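Local structure of RagB/SusD family nutrient uptake outer membrane protein (Bacteroides thetaiotaomicron, 7KV2) at residues 50-54 and 143-147; 97-101 and 484-489; 263-269 and 397-401. The protein probably binds beta-glucans at the outer membrane surface as a SusD-family glycan-binding protein that serves nutrient uptake. Residues are numbered along the deposited sequence.

How the contacts relate
The three contacts are separate sites in a mainly helical chain and share no helix, strand or loop. Contact 1 is a buried seam between two helices, where valine and alanine packing does most of the work and a single hydrogen bond closes one end. Contacts 2 and 3 are only partly buried and rely on polar side chains that satisfy backbone groups: contact 2 fastens a helix end to a late loop mainly through direct side-chain to backbone hydrogen bonds, whereas contact 3 joins a loop to a strand by a packed arginine, a direct hydrogen bond and several bridging waters. Contacts 1 and 2 lie on opposite sides of the chain's centre, their centres about 38 Å apart.

Contact 1: residues 50-54 and 143-147; sequences VVAAY and YEAQV
This is a buried helix-to-helix packing contact, with residues 50-54 on helix 43-53 lying against residues 143-147 in helix 137-162. The two segments run in the same direction: CA of V50 is 6.6 Å from CA of Y143, and CA of A53 is 6.8 Å from CA of V147. V50 to A52 and 143-147 are helical, and Y54 N (Y54 phi/psi -79/-20) bonds to V51 O at 3.0 Å. V50, in the t rotamer, points toward the partner, placing CG2 4.0 Å from Y143 CB and CG1 4.4 Å from V147 CG1. A53, small enough for close approach, sets CB 4.1 Å from V147 CG1. Beyond this apolar seam, Y54 (chi1 m) swings its ring across so that OH donates to Q146 OE1 at 2.7 Å; Q146 is m,t, long enough to meet it. R214 also bonds to Q146 OE1, and V215 N to Y54 OH, tying the polar end to a third region. Y143 OH instead pairs with D43. V125 of helix 110-130 touches both V50 and V147. Parallel helix packing with a third helix on the seam is consistent with the TPR-like array of SusD proteins.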
ATOM      1  N   VAL A  50      -0.148  23.082   0.600  1.00 28.26           N
ATOM      2  CA  VAL A  50      -0.892  21.940  -0.007  1.00 27.66           C
ATOM      3  C   VAL A  50       0.149  20.910  -0.486  1.00 27.62           C
ATOM      4  O   VAL A  50       0.023  19.738  -0.122  1.00 29.04           O
ATOM      5  CB  VAL A  50      -1.864  22.387  -1.113  1.00 26.77           C
ATOM      6  CG1 VAL A  50      -2.520  21.192  -1.798  1.00 25.52           C
ATOM      7  CG2 VAL A  50      -2.942  23.317  -0.558  1.00 27.85           C
ATOM      8  N   VAL A  51       1.180  21.341  -1.209  1.00 28.47           N
ATOM      9  CA  VAL A  51       2.282  20.442  -1.650  1.00 29.08           C
ATOM     10  C   VAL A  51       2.876  19.762  -0.415  1.00 31.24           C
ATOM     11  O   VAL A  51       2.992  18.517  -0.421  1.00 28.80           O
ATOM     12  CB  VAL A  51       3.335  21.190  -2.482  1.00 29.04           C
ATOM     13  CG1 VAL A  51       4.539  20.313  -2.784  1.00 32.34           C
ATOM     14  CG2 VAL A  51       2.729  21.739  -3.770  1.00 30.32           C
ATOM     15  N   ALA A  52       3.181  20.511   0.646  1.00 28.32           N
ATOM     16  CA  ALA A  52       3.768  19.927   1.871  1.00 27.42           C
ATOM     17  C   ALA A  52       2.854  18.836   2.454  1.00 23.52           C
ATOM     18  O   ALA A  52       3.398  17.875   3.023  1.00 24.52           O
ATOM     19  CB  ALA A  52       4.059  20.993   2.891  1.00 30.29           C
ATOM     20  N   ALA A  53       1.532  18.956   2.354  1.00 23.97           N
ATOM     21  CA  ALA A  53       0.570  17.996   2.951  1.00 24.32           C
ATOM     22  C   ALA A  53       0.690  16.607   2.289  1.00 22.77           C
ATOM     23  O   ALA A  53       0.204  15.635   2.903  1.00 23.95           O
ATOM     24  CB  ALA A  53      -0.838  18.478   2.841  1.00 24.62           C
ATOM     25  N   TYR A  54       1.205  16.550   1.057  1.00 22.79           N
ATOM     26  CA  TYR A  54       1.446  15.279   0.317  1.00 22.37           C
ATOM     27  C   TYR A  54       2.733  14.587   0.782  1.00 21.73           C
ATOM     28  O   TYR A  54       2.897  13.374   0.498  1.00 20.67           O
ATOM     29  CB  TYR A  54       1.548  15.533  -1.195  1.00 22.11           C
ATOM     30  CG  TYR A  54       0.259  15.826  -1.923  1.00 20.64           C
ATOM     31  CD1 TYR A  54      -0.244  17.117  -2.007  1.00 21.36           C
ATOM     32  CD2 TYR A  54      -0.459  14.824  -2.548  1.00 19.84           C
ATOM     33  CE1 TYR A  54      -1.426  17.386  -2.686  1.00 20.08           C
ATOM     34  CE2 TYR A  54      -1.635  15.079  -3.260  1.00 20.52           C
ATOM     35  CZ  TYR A  54      -2.122  16.371  -3.338  1.00 20.55           C
ATOM     36  OH  TYR A  54      -3.286  16.632  -4.013  1.00 21.16           O
ATOM     37  N   TYR A 143      -8.166  23.294  -2.962  1.00 32.48           N
ATOM     38  CA  TYR A 143      -7.162  23.091  -1.883  1.00 30.98           C
ATOM     39  C   TYR A 143      -7.778  22.226  -0.786  1.00 32.52           C
ATOM     40  O   TYR A 143      -7.106  21.328  -0.243  1.00 33.86           O
ATOM     41  CB  TYR A 143      -6.661  24.424  -1.317  1.00 34.60           C
ATOM     42  CG  TYR A 143      -6.039  25.356  -2.327  1.00 34.53           C
ATOM     43  CD1 TYR A 143      -5.471  24.875  -3.502  1.00 33.83           C
ATOM     44  CD2 TYR A 143      -6.003  26.730  -2.120  1.00 34.83           C
ATOM     45  CE1 TYR A 143      -4.915  25.720  -4.449  1.00 34.47           C
ATOM     46  CE2 TYR A 143      -5.427  27.586  -3.047  1.00 33.62           C
ATOM     47  CZ  TYR A 143      -4.910  27.087  -4.229  1.00 34.50           C
ATOM     48  OH  TYR A 143      -4.322  27.885  -5.167  1.00 35.04           O
ATOM     49  N   GLU A 144      -9.016  22.545  -0.424  1.00 30.18           N
ATOM     50  CA  GLU A 144      -9.813  21.831   0.593  1.00 30.90           C
ATOM     51  C   GLU A 144     -10.025  20.382   0.144  1.00 29.54           C
ATOM     52  O   GLU A 144      -9.880  19.475   0.973  1.00 28.11           O
ATOM     53  CB  GLU A 144     -11.203  22.456   0.738  1.00 34.64           C
ATOM     54  CG  GLU A 144     -11.222  23.737   1.568  1.00 39.53           C
ATOM     55  CD  GLU A 144     -12.600  24.392   1.736  1.00 44.33           C
ATOM     56  OE1 GLU A 144     -13.552  24.019   0.992  1.00 46.61           O
ATOM     57  OE2 GLU A 144     -12.720  25.269   2.614  1.00 45.50           O
ATOM     58  N   ALA A 145     -10.436  20.172  -1.097  1.00 26.20           N
ATOM     59  CA  ALA A 145     -10.666  18.805  -1.635  1.00 25.80           C
ATOM     60  C   ALA A 145      -9.379  17.979  -1.474  1.00 25.10           C
ATOM     61  O   ALA A 145      -9.480  16.842  -1.014  1.00 26.73           O
ATOM     62  CB  ALA A 145     -11.133  18.859  -3.060  1.00 25.82           C
ATOM     63  N   GLN A 146      -8.213  18.523  -1.794  1.00 24.25           N
ATOM     64  CA  GLN A 146      -6.943  17.741  -1.727  1.00 25.01           C
ATOM     65  C   GLN A 146      -6.607  17.394  -0.277  1.00 27.24           C
ATOM     66  O   GLN A 146      -6.330  16.193   0.036  1.00 24.94           O
ATOM     67  CB  GLN A 146      -5.783  18.496  -2.366  1.00 24.77           C
ATOM     68  CG  GLN A 146      -5.989  18.803  -3.854  1.00 22.68           C
ATOM     69  CD  GLN A 146      -4.860  19.665  -4.361  1.00 25.96           C
ATOM     70  OE1 GLN A 146      -3.722  19.208  -4.487  1.00 21.26           O
ATOM     71  NE2 GLN A 146      -5.147  20.944  -4.615  1.00 26.38           N
ATOM     72  N   VAL A 147      -6.602  18.387   0.616  1.00 25.34           N
ATOM     73  CA  VAL A 147      -6.127  18.125   1.999  1.00 24.65           C
ATOM     74  C   VAL A 147      -7.180  17.365   2.799  1.00 23.24           C
ATOM     75  O   VAL A 147      -6.745  16.609   3.627  1.00 24.01           O
ATOM     76  CB  VAL A 147      -5.607  19.388   2.719  1.00 28.72           C
ATOM     77  CG1 VAL A 147      -4.507  20.051   1.903  1.00 29.26           C
ATOM     78  CG2 VAL A 147      -6.725  20.371   3.062  1.00 28.59           C
TER

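Contact 2: residues 97-101 and 484-489; sequences MMNFE and YRTNSW
Residues 97-101 end helix 92-98 and lie against the irregular loop 484-489; CA of N99 and CA of R485 are 5.1 Å apart. After helical M97 and M98, N99 (phi/psi -95/18) leaves the helix and F100 takes left-handed values (54/39), with F100 N on M97 O at 3.2 Å. R485, extended at chi1 and chi2 (t,t) and turning at chi3 (m), grips M98 O with NE (3.0 Å) and NH2 (2.9 Å), a fork suited to a helix-end oxygen. N99, chi1 t, uses both amide atoms: OD1 accepts T486 N (2.7 Å) and N487 N (3.2 Å), while ND2 donates to T486 OG1 (3.0 Å, T486 chi1 p) and to E101 OE2 (2.8 Å). N487, chi1 m, returns ND2 to N99 O at 2.9 Å. F100, chi1 -47°, points toward the loop and presents a ring face to the edge of W489 (chi1 t): a T-shaped pair, F100 ring to W489 five-membered ring centroids 5.0 Å, planes at 87°. W489 CB adds a CH-pi contact, 4.2 Å from the F100 centroid. W489 NE1 bonds to Y464. This is a Schellman motif with F100 as C-prime residue, its last carbonyls, M98 O and N99 O, hydrogen-bonded by R485 and N487 of a distant loop.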
ATOM      1  N   MET A  97       4.497  -8.921  14.722  1.00 19.23           N
ATOM      2  CA  MET A  97       3.204  -8.658  14.069  1.00 19.58           C
ATOM      3  C   MET A  97       2.780  -9.874  13.231  1.00 19.64           C
ATOM      4  O   MET A  97       1.581 -10.195  13.172  1.00 18.79           O
ATOM      5  CB  MET A  97       3.334  -7.464  13.126  1.00 23.08           C
ATOM      6  CG  MET A  97       3.510  -6.158  13.838  1.00 23.90           C
ATOM      7  SD  MET A  97       4.157  -4.861  12.707  1.00 24.17           S
ATOM      8  CE  MET A  97       2.810  -4.763  11.533  1.00 22.49           C
ATOM      9  N   MET A  98       3.728 -10.458  12.507  1.00 19.92           N
ATOM     10  CA  MET A  98       3.443 -11.570  11.578  1.00 19.89           C
ATOM     11  C   MET A  98       2.871 -12.757  12.373  1.00 20.33           C
ATOM     12  O   MET A  98       1.957 -13.418  11.869  1.00 21.33           O
ATOM     13  CB  MET A  98       4.718 -11.968  10.828  1.00 19.06           C
ATOM     14  CG  MET A  98       4.577 -13.226  10.022  1.00 20.78           C
ATOM     15  SD  MET A  98       5.013 -14.723  10.943  1.00 24.20           S
ATOM     16  CE  MET A  98       5.432 -15.896   9.659  1.00 26.80           C
ATOM     17  N   ASN A  99       3.408 -13.001  13.565  1.00 21.03           N
ATOM     18  CA  ASN A  99       2.996 -14.136  14.428  1.00 21.12           C
ATOM     19  C   ASN A  99       1.932 -13.706  15.455  1.00 22.86           C
ATOM     20  O   ASN A  99       1.729 -14.454  16.427  1.00 22.70           O
ATOM     21  CB  ASN A  99       4.244 -14.751  15.069  1.00 24.10           C
ATOM     22  CG  ASN A  99       3.987 -16.142  15.594  1.00 24.51           C
ATOM     23  OD1 ASN A  99       3.165 -16.862  15.030  1.00 24.00           O
ATOM     24  ND2 ASN A  99       4.662 -16.493  16.686  1.00 26.12           N
ATOM     25  N   PHE A 100       1.264 -12.577  15.251  1.00 21.59           N
ATOM     26  CA  PHE A 100       0.125 -12.073  16.074  1.00 25.11           C
ATOM     27  C   PHE A 100       0.535 -11.999  17.563  1.00 26.18           C
ATOM     28  O   PHE A 100      -0.328 -12.297  18.413  1.00 27.53           O
ATOM     29  CB  PHE A 100      -1.117 -12.952  15.856  1.00 23.99           C
ATOM     30  CG  PHE A 100      -1.395 -13.222  14.399  1.00 25.79           C
ATOM     31  CD1 PHE A 100      -1.405 -12.170  13.488  1.00 27.77           C
ATOM     32  CD2 PHE A 100      -1.587 -14.503  13.924  1.00 27.12           C
ATOM     33  CE1 PHE A 100      -1.604 -12.406  12.136  1.00 26.06           C
ATOM     34  CE2 PHE A 100      -1.787 -14.742  12.569  1.00 27.39           C
ATOM     35  CZ  PHE A 100      -1.789 -13.694  11.678  1.00 27.46           C
ATOM     36  N   GLU A 101       1.766 -11.586  17.849  1.00 22.68           N
ATOM     37  CA  GLU A 101       2.326 -11.456  19.230  1.00 25.68           C
ATOM     38  C   GLU A 101       3.031 -10.091  19.385  1.00 24.92           C
ATOM     39  O   GLU A 101       4.031  -9.986  20.128  1.00 23.49           O
ATOM     40  CB  GLU A 101       3.207 -12.679  19.501  1.00 25.36           C
ATOM     41  CG  GLU A 101       4.439 -12.809  18.631  1.00 27.89           C
ATOM     42  CD  GLU A 101       5.392 -13.911  19.058  1.00 33.26           C
ATOM     43  OE1 GLU A 101       5.566 -14.068  20.285  1.00 36.73           O
ATOM     44  OE2 GLU A 101       5.994 -14.577  18.190  1.00 30.94           O
ATOM     45  N   TYR A 484       7.145 -21.139  11.537  1.00 25.10           N
ATOM     46  CA  TYR A 484       7.342 -19.671  11.453  1.00 24.15           C
ATOM     47  C   TYR A 484       6.172 -19.001  12.146  1.00 23.65           C
ATOM     48  O   TYR A 484       6.389 -18.403  13.189  1.00 25.70           O
ATOM     49  CB  TYR A 484       7.501 -19.243   9.998  1.00 22.45           C
ATOM     50  CG  TYR A 484       8.717 -19.775   9.292  1.00 22.08           C
ATOM     51  CD1 TYR A 484       9.884 -20.117   9.959  1.00 24.62           C
ATOM     52  CD2 TYR A 484       8.713 -19.865   7.899  1.00 22.60           C
ATOM     53  CE1 TYR A 484      10.983 -20.606   9.269  1.00 23.37           C
ATOM     54  CE2 TYR A 484       9.807 -20.331   7.208  1.00 21.48           C
ATOM     55  CZ  TYR A 484      10.945 -20.693   7.895  1.00 23.45           C
ATOM     56  OH  TYR A 484      12.006 -21.112   7.155  1.00 25.31           O
ATOM     57  N   ARG A 485       4.963 -19.105  11.597  1.00 22.08           N
ATOM     58  CA  ARG A 485       3.765 -18.675  12.330  1.00 23.20           C
ATOM     59  C   ARG A 485       3.360 -19.830  13.269  1.00 24.30           C
ATOM     60  O   ARG A 485       3.165 -20.969  12.770  1.00 24.14           O
ATOM     61  CB  ARG A 485       2.660 -18.318  11.353  1.00 23.86           C
ATOM     62  CG  ARG A 485       1.373 -17.897  12.037  1.00 22.92           C
ATOM     63  CD  ARG A 485       0.367 -17.310  11.069  1.00 22.10           C
ATOM     64  NE  ARG A 485       0.785 -15.954  10.681  1.00 21.39           N
ATOM     65  CZ  ARG A 485       0.670 -15.439   9.452  1.00 21.88           C
ATOM     66  NH1 ARG A 485       0.228 -16.179   8.460  1.00 19.27           N
ATOM     67  NH2 ARG A 485       1.073 -14.198   9.211  1.00 22.47           N
ATOM     68  N   THR A 486       3.274 -19.546  14.569  1.00 26.31           N
ATOM     69  CA  THR A 486       2.964 -20.547  15.621  1.00 29.85           C
ATOM     70  C   THR A 486       1.637 -20.209  16.289  1.00 30.25           C
ATOM     71  O   THR A 486       1.171 -21.045  17.083  1.00 27.92           O
ATOM     72  CB  THR A 486       4.084 -20.645  16.661  1.00 28.04           C
ATOM     73  OG1 THR A 486       4.209 -19.384  17.306  1.00 28.09           O
ATOM     74  CG2 THR A 486       5.402 -21.096  16.079  1.00 29.84           C
ATOM     75  N   ASN A 487       1.055 -19.042  15.985  1.00 28.84           N
ATOM     76  CA  ASN A 487      -0.256 -18.600  16.518  1.00 29.54           C
ATOM     77  C   ASN A 487      -1.292 -18.588  15.412  1.00 30.84           C
ATOM     78  O   ASN A 487      -0.925 -18.520  14.231  1.00 30.19           O
ATOM     79  CB  ASN A 487      -0.151 -17.246  17.228  1.00 32.52           C
ATOM     80  CG  ASN A 487       0.756 -17.327  18.432  1.00 32.72           C
ATOM     81  OD1 ASN A 487       0.608 -18.231  19.247  1.00 32.25           O
ATOM     82  ND2 ASN A 487       1.735 -16.447  18.527  1.00 25.15           N
ATOM     83  N   SER A 488      -2.565 -18.683  15.790  1.00 30.24           N
ATOM     84  CA  SER A 488      -3.719 -18.478  14.889  1.00 31.28           C
ATOM     85  C   SER A 488      -4.229 -17.055  15.044  1.00 30.38           C
ATOM     86  O   SER A 488      -4.266 -16.564  16.170  1.00 33.47           O
ATOM     87  CB  SER A 488      -4.814 -19.462  15.140  1.00 35.26           C
ATOM     88  OG  SER A 488      -4.427 -20.728  14.674  1.00 39.27           O
ATOM     89  N   TRP A 489      -4.651 -16.421  13.960  1.00 26.23           N
ATOM     90  CA  TRP A 489      -5.340 -15.113  14.050  1.00 26.33           C
ATOM     91  C   TRP A 489      -6.663 -15.283  14.811  1.00 26.62           C
ATOM     92  O   TRP A 489      -7.345 -16.262  14.563  1.00 26.45           O
ATOM     93  CB  TRP A 489      -5.593 -14.558  12.643  1.00 24.03           C
ATOM     94  CG  TRP A 489      -6.035 -13.137  12.620  1.00 24.01           C
ATOM     95  CD1 TRP A 489      -5.227 -12.040  12.504  1.00 23.74           C
ATOM     96  CD2 TRP A 489      -7.384 -12.643  12.707  1.00 24.56           C
ATOM     97  NE1 TRP A 489      -5.983 -10.903  12.498  1.00 24.23           N
ATOM     98  CE2 TRP A 489      -7.304 -11.236  12.624  1.00 23.87           C
ATOM     99  CE3 TRP A 489      -8.643 -13.237  12.845  1.00 23.81           C
ATOM    100  CZ2 TRP A 489      -8.427 -10.411  12.701  1.00 24.24           C
ATOM    101  CZ3 TRP A 489      -9.758 -12.423  12.898  1.00 23.74           C
ATOM    102  CH2 TRP A 489      -9.649 -11.032  12.828  1.00 26.19           C
TER

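Contact 3: residues 263-269 and 397-401. With EDO (1,2-ethanediol), chain F.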
ATOM      1  N   PHE A 263       4.630  -2.869 -13.283  1.00 14.29           N
ATOM      2  CA  PHE A 263       5.560  -2.526 -12.175  1.00 15.23           C
ATOM      3  C   PHE A 263       6.910  -2.078 -12.731  1.00 17.23           C
ATOM      4  O   PHE A 263       7.790  -1.709 -11.965  1.00 16.80           O
ATOM      5  CB  PHE A 263       5.670  -3.687 -11.170  1.00 15.09           C
ATOM      6  CG  PHE A 263       4.375  -3.833 -10.422  1.00 15.66           C
ATOM      7  CD1 PHE A 263       4.083  -2.983  -9.379  1.00 15.81           C
ATOM      8  CD2 PHE A 263       3.432  -4.769 -10.790  1.00 14.95           C
ATOM      9  CE1 PHE A 263       2.860  -3.038  -8.728  1.00 16.21           C
ATOM     10  CE2 PHE A 263       2.226  -4.836 -10.120  1.00 16.07           C
ATOM     11  CZ  PHE A 263       1.941  -3.993  -9.080  1.00 16.87           C
ATOM     12  N   LYS A 264       7.047  -2.084 -14.062  1.00 16.77           N
ATOM     13  CA  LYS A 264       8.161  -1.408 -14.752  1.00 17.85           C
ATOM     14  C   LYS A 264       8.060   0.087 -14.544  1.00 16.29           C
ATOM     15  O   LYS A 264       6.900   0.640 -14.424  1.00 15.53           O
ATOM     16  CB  LYS A 264       8.118  -1.715 -16.256  1.00 16.95           C
ATOM     17  CG  LYS A 264       8.361  -3.165 -16.583  1.00 20.21           C
ATOM     18  CD  LYS A 264       8.263  -3.445 -18.087  1.00 23.48           C
ATOM     19  CE  LYS A 264       8.609  -4.879 -18.433  1.00 26.91           C
ATOM     20  NZ  LYS A 264       8.304  -5.124 -19.856  1.00 33.00           N
ATOM     21  N   GLU A 265       9.190   0.764 -14.674  1.00 16.48           N
ATOM     22  CA  GLU A 265       9.207   2.233 -14.560  1.00 18.93           C
ATOM     23  C   GLU A 265       8.293   2.821 -15.645  1.00 17.59           C
ATOM     24  O   GLU A 265       7.544   3.790 -15.349  1.00 18.13           O
ATOM     25  CB  GLU A 265      10.632   2.771 -14.623  1.00 21.43           C
ATOM     26  CG  GLU A 265      10.643   4.267 -14.414  1.00 24.51           C
ATOM     27  CD  GLU A 265      11.962   5.002 -14.563  1.00 29.82           C
ATOM     28  OE1 GLU A 265      12.930   4.453 -15.153  1.00 27.18           O
ATOM     29  OE2 GLU A 265      11.996   6.114 -14.048  1.00 33.95           O
ATOM     30  N   THR A 266       8.303   2.258 -16.866  1.00 17.23           N
ATOM     31  CA  THR A 266       7.376   2.668 -17.944  1.00 16.78           C
ATOM     32  C   THR A 266       5.903   2.434 -17.601  1.00 17.77           C
ATOM     33  O   THR A 266       5.063   3.031 -18.299  1.00 19.21           O
ATOM     34  CB  THR A 266       7.719   2.015 -19.278  1.00 17.76           C
ATOM     35  OG1 THR A 266       7.701   0.596 -19.117  1.00 18.80           O
ATOM     36  CG2 THR A 266       9.035   2.554 -19.789  1.00 18.59           C
ATOM     37  N   GLY A 267       5.576   1.643 -16.575  1.00 15.58           N
ATOM     38  CA  GLY A 267       4.183   1.383 -16.173  1.00 16.45           C
ATOM     39  C   GLY A 267       3.671   2.370 -15.144  1.00 15.49           C
ATOM     40  O   GLY A 267       2.459   2.309 -14.847  1.00 14.94           O
ATOM     41  N   GLU A 268       4.513   3.299 -14.674  1.00 15.31           N
ATOM     42  CA  GLU A 268       4.074   4.340 -13.718  1.00 15.88           C
ATOM     43  C   GLU A 268       3.013   5.215 -14.389  1.00 16.43           C
ATOM     44  O   GLU A 268       3.220   5.690 -15.537  1.00 15.33           O
ATOM     45  CB  GLU A 268       5.235   5.173 -13.191  1.00 16.72           C
ATOM     46  CG  GLU A 268       6.219   4.345 -12.372  1.00 16.41           C
ATOM     47  CD  GLU A 268       7.359   5.179 -11.795  1.00 16.41           C
ATOM     48  OE1 GLU A 268       7.605   6.287 -12.307  1.00 19.26           O
ATOM     49  OE2 GLU A 268       8.050   4.707 -10.855  1.00 16.65           O
ATOM     50  N   TRP A 269       1.923   5.464 -13.672  1.00 14.96           N
ATOM     51  CA  TRP A 269       0.822   6.359 -14.127  1.00 17.38           C
ATOM     52  C   TRP A 269       0.333   5.915 -15.515  1.00 17.10           C
ATOM     53  O   TRP A 269       0.037   6.793 -16.359  1.00 18.12           O
ATOM     54  CB  TRP A 269       1.260   7.846 -14.069  1.00 17.06           C
ATOM     55  CG  TRP A 269       1.523   8.259 -12.635  1.00 16.54           C
ATOM     56  CD1 TRP A 269       2.730   8.496 -12.043  1.00 18.35           C
ATOM     57  CD2 TRP A 269       0.546   8.406 -11.591  1.00 16.73           C
ATOM     58  NE1 TRP A 269       2.561   8.817 -10.708  1.00 16.98           N
ATOM     59  CE2 TRP A 269       1.227   8.785 -10.418  1.00 17.01           C
ATOM     60  CE3 TRP A 269      -0.844   8.311 -11.547  1.00 17.58           C
ATOM     61  CZ2 TRP A 269       0.551   9.042  -9.226  1.00 17.87           C
ATOM     62  CZ3 TRP A 269      -1.515   8.632 -10.382  1.00 17.19           C
ATOM     63  CH2 TRP A 269      -0.816   8.963  -9.235  1.00 17.71           C
ATOM     64  N   ASN A 397      13.695   4.397  -7.756  1.00 18.12           N
ATOM     65  CA  ASN A 397      12.687   5.206  -8.473  1.00 18.70           C
ATOM     66  C   ASN A 397      11.310   4.497  -8.456  1.00 19.27           C
ATOM     67  O   ASN A 397      10.344   5.122  -8.921  1.00 21.85           O
ATOM     68  CB  ASN A 397      13.153   5.493  -9.913  1.00 20.19           C
ATOM     69  CG  ASN A 397      13.213   4.279 -10.816  1.00 23.05           C
ATOM     70  OD1 ASN A 397      12.616   3.234 -10.537  1.00 25.12           O
ATOM     71  ND2 ASN A 397      13.955   4.381 -11.924  1.00 26.06           N
ATOM     72  N   ASN A 398      11.160   3.306  -7.873  1.00 16.97           N
ATOM     73  CA  ASN A 398       9.867   2.563  -7.961  1.00 16.19           C
ATOM     74  C   ASN A 398       8.733   3.305  -7.255  1.00 15.18           C
ATOM     75  O   ASN A 398       8.668   3.316  -5.984  1.00 15.44           O
ATOM     76  CB  ASN A 398       9.958   1.158  -7.359  1.00 16.04           C
ATOM     77  CG  ASN A 398      11.083   0.335  -7.924  1.00 16.75           C
ATOM     78  OD1 ASN A 398      12.261   0.692  -7.751  1.00 15.32           O
ATOM     79  ND2 ASN A 398      10.710  -0.742  -8.610  1.00 16.05           N
ATOM     80  N   ASN A 399       7.777   3.859  -7.985  1.00 14.19           N
ATOM     81  CA  ASN A 399       6.560   4.363  -7.314  1.00 13.96           C
ATOM     82  C   ASN A 399       5.822   3.232  -6.569  1.00 13.86           C
ATOM     83  O   ASN A 399       5.845   2.063  -6.989  1.00 12.78           O
ATOM     84  CB  ASN A 399       5.586   4.974  -8.324  1.00 14.29           C
ATOM     85  CG  ASN A 399       6.032   6.288  -8.918  1.00 15.85           C
ATOM     86  OD1 ASN A 399       7.143   6.782  -8.650  1.00 16.37           O
ATOM     87  ND2 ASN A 399       5.150   6.844  -9.744  1.00 13.52           N
ATOM     88  N   LEU A 400       5.147   3.553  -5.468  1.00 14.07           N
ATOM     89  CA  LEU A 400       4.301   2.569  -4.738  1.00 13.76           C
ATOM     90  C   LEU A 400       2.908   2.642  -5.347  1.00 13.78           C
ATOM     91  O   LEU A 400       2.254   3.696  -5.230  1.00 14.51           O
ATOM     92  CB  LEU A 400       4.324   2.836  -3.223  1.00 13.62           C
ATOM     93  CG  LEU A 400       3.526   1.805  -2.449  1.00 16.25           C
ATOM     94  CD1 LEU A 400       4.158   0.420  -2.553  1.00 16.90           C
ATOM     95  CD2 LEU A 400       3.375   2.240  -0.989  1.00 16.92           C
ATOM     96  N   ARG A 401       2.483   1.570  -6.036  1.00 14.20           N
ATOM     97  CA  ARG A 401       1.121   1.553  -6.629  1.00 15.16           C
ATOM     98  C   ARG A 401       0.089   1.402  -5.497  1.00 15.01           C
ATOM     99  O   ARG A 401       0.147   0.439  -4.753  1.00 17.07           O
ATOM    100  CB  ARG A 401       1.014   0.439  -7.659  1.00 16.19           C
ATOM    101  CG  ARG A 401       1.633   0.788  -9.012  1.00 15.57           C
ATOM    102  CD  ARG A 401       3.154   0.934  -8.966  1.00 14.92           C
ATOM    103  NE  ARG A 401       3.689   0.883 -10.338  1.00 15.55           N
ATOM    104  CZ  ARG A 401       4.967   1.072 -10.658  1.00 15.05           C
ATOM    105  NH1 ARG A 401       5.864   1.364  -9.731  1.00 14.17           N
ATOM    106  NH2 ARG A 401       5.328   0.999 -11.923  1.00 15.16           N
TER
HETATM  107  C1  EDO F 605       6.118   6.222 -16.638  1.00 43.55           C
HETATM  108  O1  EDO F 605       5.187   7.324 -16.644  1.00 47.61           O
HETATM  109  C2  EDO F 605       7.563   6.559 -16.279  1.00 44.57           C
HETATM  110  O2  EDO F 605       7.785   7.281 -15.066  1.00 51.91           O
HETATM  111  O   HOH W   1       7.933  -1.265  -9.143  1.00 14.33           O
HETATM  112  O   HOH W   2       1.704   1.515 -12.385  1.00 18.05           O
HETATM  113  O   HOH W   3       8.233   1.814 -11.153  1.00 17.61           O
HETATM  114  O   HOH W   4       6.090   9.206 -11.359  1.00 30.24           O
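The guanidinium of R401 is sandwiched by carbon atoms, with F263 CA over one face and E268 CG over the other, yet it forms no salt bridge with E268. OE2 of E268 is 4.1 Å from R401 NH1 and well out of the guanidinium plane, so the opposite charges are merely near each other. Water 3 links them, donating to E268 OE2 (2.9 Å) and accepting from R401 NH1 (2.8 Å). R401 NH1 also donates to N399 O at 2.8 Å and NH2 to I262 O, while NE donates to water 2 at 2.9 Å, which in turn reaches G267 O at 2.7 Å. A long planar cation is well suited to reaching carbonyls of both segments, directly or through water. E268 OE2 accepts a direct hydrogen bond from N399 N at 3.0 Å. The CA-to-CB bond of N399 points toward residues 263-269, but its amide is satisfied elsewhere: OD1 receives Y279 N and ND2 donates to E276. Residues 265-267 make a 3-10 turn, G267 N bonding to K264 O at 2.7 Å; a CB on G267 would crowd that same oxygen. W269, at positive phi, stacks on Y212 and bonds through NE1 to N278. On the outer side, ethanediol, probably from the crystallisation liquor, donates from O1 to E268 O (2.8 Å) and from O2 to E268 OE1 (2.9 Å). The contact thus braces the loop entering strand 273-277 against its antiparallel partner 400-404, a two-stranded sheet in the mainly helical SusD fold whose second strand leads directly to the sodium ligand Y405.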